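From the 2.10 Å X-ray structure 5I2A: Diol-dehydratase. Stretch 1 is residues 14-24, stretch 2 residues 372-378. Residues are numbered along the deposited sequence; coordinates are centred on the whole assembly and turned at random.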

# COMPACT_ATOMS: atom_id res chain seq x y z
N ARG A 14 -14.37 3.35 49.41
CA ARG A 14 -14.06 4.14 48.21
C ARG A 14 -14.84 3.66 46.98
O ARG A 14 -15.29 4.46 46.17
N ILE A 15 -14.99 2.34 46.86
CA ILE A 15 -15.48 1.73 45.63
C ILE A 15 -16.86 2.23 45.21
O ILE A 15 -17.05 2.65 44.08
N LYS A 16 -17.82 2.21 46.12
CA LYS A 16 -19.16 2.67 45.78
C LYS A 16 -19.17 4.14 45.34
O LYS A 16 -19.95 4.53 44.47
N ARG A 17 -18.31 4.95 45.94
CA ARG A 17 -18.26 6.35 45.54
C ARG A 17 -17.64 6.49 44.14
O ARG A 17 -18.09 7.32 43.35
N LEU A 18 -16.63 5.69 43.85
CA LEU A 18 -16.07 5.66 42.49
C LEU A 18 -17.14 5.29 41.49
O LEU A 18 -17.26 5.92 40.44
N VAL A 19 -17.92 4.27 41.82
CA VAL A 19 -18.96 3.79 40.92
C VAL A 19 -20.05 4.83 40.67
O VAL A 19 -20.39 5.12 39.51
N ASP A 20 -20.59 5.41 41.73
CA ASP A 20 -21.66 6.41 41.60
C ASP A 20 -21.20 7.60 40.76
O ASP A 20 -21.97 8.17 40.01
N HIS A 21 -19.94 7.98 40.91
CA HIS A 21 -19.40 9.07 40.11
C HIS A 21 -19.45 8.75 38.60
O HIS A 21 -19.80 9.60 37.80
N LEU A 22 -19.10 7.52 38.22
CA LEU A 22 -19.16 7.14 36.80
C LEU A 22 -20.54 7.41 36.23
O LEU A 22 -20.67 7.84 35.09
N TYR A 23 -21.57 7.15 37.02
CA TYR A 23 -22.92 7.16 36.49
C TYR A 23 -23.74 8.41 36.86
O TYR A 23 -24.92 8.46 36.58
N ALA A 24 -23.10 9.42 37.44
CA ALA A 24 -23.82 10.62 37.88
C ALA A 24 -24.47 11.36 36.72
O ALA A 24 -25.53 11.95 36.87
N GLU A 372 -17.84 -8.89 42.29
CA GLU A 372 -18.91 -8.80 43.28
C GLU A 372 -18.89 -7.42 43.95
O GLU A 372 -19.93 -6.81 44.14
N HIS A 373 -17.70 -6.94 44.28
CA HIS A 373 -17.53 -5.63 44.90
C HIS A 373 -18.06 -4.49 44.02
O HIS A 373 -18.87 -3.67 44.46
N VAL A 374 -17.59 -4.43 42.79
CA VAL A 374 -17.91 -3.32 41.91
C VAL A 374 -19.29 -3.51 41.31
O VAL A 374 -20.04 -2.56 41.15
N PHE A 375 -19.63 -4.76 41.01
CA PHE A 375 -20.93 -5.16 40.47
C PHE A 375 -21.38 -4.33 39.26
O PHE A 375 -22.54 -3.95 39.16
N LEU A 376 -20.45 -4.09 38.35
CA LEU A 376 -20.73 -3.37 37.10
C LEU A 376 -20.63 -4.35 35.92
O LEU A 376 -20.17 -5.47 36.11
N PRO A 377 -21.06 -3.94 34.72
CA PRO A 377 -21.01 -4.88 33.59
C PRO A 377 -19.60 -5.36 33.21
O PRO A 377 -19.45 -6.52 32.86
N MET A 378 -18.61 -4.49 33.29
CA MET A 378 -17.27 -4.83 32.84
C MET A 378 -16.35 -5.02 34.05
O MET A 378 -16.61 -4.45 35.10

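The two stretches meet through a small apolar seam, burying 272 Å² in total, with no hydrogen bond or salt bridge between them. Ile15, Val19 and Leu22 lie along one face of the helix, and Tyr23, the first residue to leave helical phi/psi, continues the row; all four direct their CA-to-CB bonds toward the second stretch. The nearest CA atoms across the stretches are those of Ile15 and Val374, 6.7 Å apart.

Ile15 adopts the m rotamer at chi1 and, less commonly for isoleucine, m at chi2. Its CG2 packs 3.9 Å from CG2 of Val374, while CG1 and CD1 run off along a separate branch. Val374 itself sets out sideways, yet with chi1 t both of its methyls find partners: CG1 lies 4.0 Å from CG2 of Val19, one helical turn beyond Ile15. Val19 is also t, which places CG2 against the second stretch, where the same methyl reaches CD1 of Leu376 at 4.0 Å.

Leu376 is the hub, covered more than any other residue here. After Phe375, which leaves the helix with positive phi, the chain is extended at Leu376 and its side chain points toward the first helix. With the favoured m,t rotamer, both methyls of Leu376 touch both Val19 and Tyr23: its CD2 lies 3.7 Å from CE1 of Tyr23, approaching the ring obliquely, and its CD1 is 4.3 Å from CD1 of Leu22, also m,t. Tyr23, with chi1 m and chi2 near 85°, extends its ring past Leu376 so that OH comes within 3.9 Å of CD of Pro377, a contact without a hydrogen bond.

Charged groups stay out of the seam. Lys16 starts sideways but its largely extended chain leads away, with chi4 turning m as NZ forms a 3.0 Å salt bridge to OD2 of Asp20, one turn along the helix.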

# COMPACT_ATOMS: atom_id res chain seq x y z
CB ARG A 14 -12.55 4.08 47.92
CG ARG A 14 -12.07 4.93 46.74
CD ARG A 14 -10.67 4.51 46.31
NE ARG A 14 -9.78 4.31 47.46
CZ ARG A 14 -8.95 5.23 47.94
NH1 ARG A 14 -8.88 6.43 47.38
NH2 ARG A 14 -8.19 4.95 48.99
CB ILE A 15 -15.50 0.19 45.75
CG1 ILE A 15 -14.10 -0.32 46.11
CG2 ILE A 15 -16.01 -0.45 44.46
CD1 ILE A 15 -12.96 0.30 45.31
CB LYS A 16 -20.12 2.48 46.96
CG LYS A 16 -21.53 2.98 46.67
CD LYS A 16 -22.50 2.57 47.77
CE LYS A 16 -23.94 2.71 47.29
NZ LYS A 16 -24.29 4.12 47.01
CB ARG A 17 -17.48 7.19 46.57
CG ARG A 17 -18.14 7.16 47.99
CD ARG A 17 -17.58 8.26 48.89
NE ARG A 17 -16.20 8.01 49.26
CZ ARG A 17 -15.82 7.30 50.32
NH1 ARG A 17 -16.74 6.79 51.13
NH2 ARG A 17 -14.54 7.12 50.59
CB LEU A 18 -14.90 4.67 42.39
CG LEU A 18 -13.69 5.06 43.21
CD1 LEU A 18 -12.67 3.93 43.25
CD2 LEU A 18 -13.07 6.34 42.66
CB VAL A 19 -19.59 2.49 41.46
CG1 VAL A 19 -20.88 2.19 40.73
CG2 VAL A 19 -18.61 1.34 41.32
CB ASP A 20 -22.12 6.90 42.98
CG ASP A 20 -22.86 5.82 43.76
OD1 ASP A 20 -23.39 4.87 43.14
OD2 ASP A 20 -22.91 5.93 44.99
CB HIS A 21 -17.98 9.41 40.54
CG HIS A 21 -17.38 10.56 39.78
ND1 HIS A 21 -17.86 11.85 39.88
CD2 HIS A 21 -16.36 10.60 38.89
CE1 HIS A 21 -17.15 12.64 39.09
NE2 HIS A 21 -16.23 11.91 38.48
CB LEU A 22 -18.83 5.65 36.57
CG LEU A 22 -17.40 5.18 36.83
CD1 LEU A 22 -17.19 3.79 36.20
CD2 LEU A 22 -16.38 6.18 36.30
CB TYR A 23 -23.65 5.90 36.95
CG TYR A 23 -23.18 4.64 36.23
CD1 TYR A 23 -22.07 3.92 36.68
CD2 TYR A 23 -23.84 4.18 35.10
CE1 TYR A 23 -21.64 2.76 36.01
CE2 TYR A 23 -23.42 3.03 34.43
CZ TYR A 23 -22.32 2.33 34.88
OH TYR A 23 -21.92 1.20 34.20
CB ALA A 24 -22.89 11.55 38.65
CB GLU A 372 -18.75 -9.92 44.33
CG GLU A 372 -19.90 -10.07 45.27
CD GLU A 372 -19.87 -11.40 46.01
OE1 GLU A 372 -18.77 -12.00 46.13
OE2 GLU A 372 -20.94 -11.86 46.45
CB HIS A 373 -16.06 -5.36 45.22
CG HIS A 373 -15.56 -6.05 46.45
ND1 HIS A 373 -14.27 -5.89 46.91
CD2 HIS A 373 -16.16 -6.92 47.30
CE1 HIS A 373 -14.10 -6.61 48.01
NE2 HIS A 373 -15.23 -7.25 48.26
CB VAL A 374 -16.85 -3.16 40.80
CG1 VAL A 374 -17.22 -2.05 39.83
CG2 VAL A 374 -15.48 -2.87 41.43
CB PHE A 375 -22.00 -5.12 41.57
CG PHE A 375 -22.97 -6.27 41.50
CD1 PHE A 375 -22.71 -7.46 42.17
CD2 PHE A 375 -24.13 -6.19 40.74
CE1 PHE A 375 -23.58 -8.52 42.10
CE2 PHE A 375 -25.00 -7.25 40.66
CZ PHE A 375 -24.73 -8.42 41.34
CB LEU A 376 -19.75 -2.20 36.94
CG LEU A 376 -20.07 -1.00 37.83
CD1 LEU A 376 -19.07 0.13 37.56
CD2 LEU A 376 -21.53 -0.54 37.62
CB PRO A 377 -21.60 -4.06 32.44
CG PRO A 377 -22.56 -3.13 33.12
CD PRO A 377 -21.85 -2.74 34.38
CB MET A 378 -16.73 -3.73 31.91
CG MET A 378 -17.70 -3.39 30.76
SD MET A 378 -16.91 -2.73 29.26
CE MET A 378 -17.31 -0.99 29.36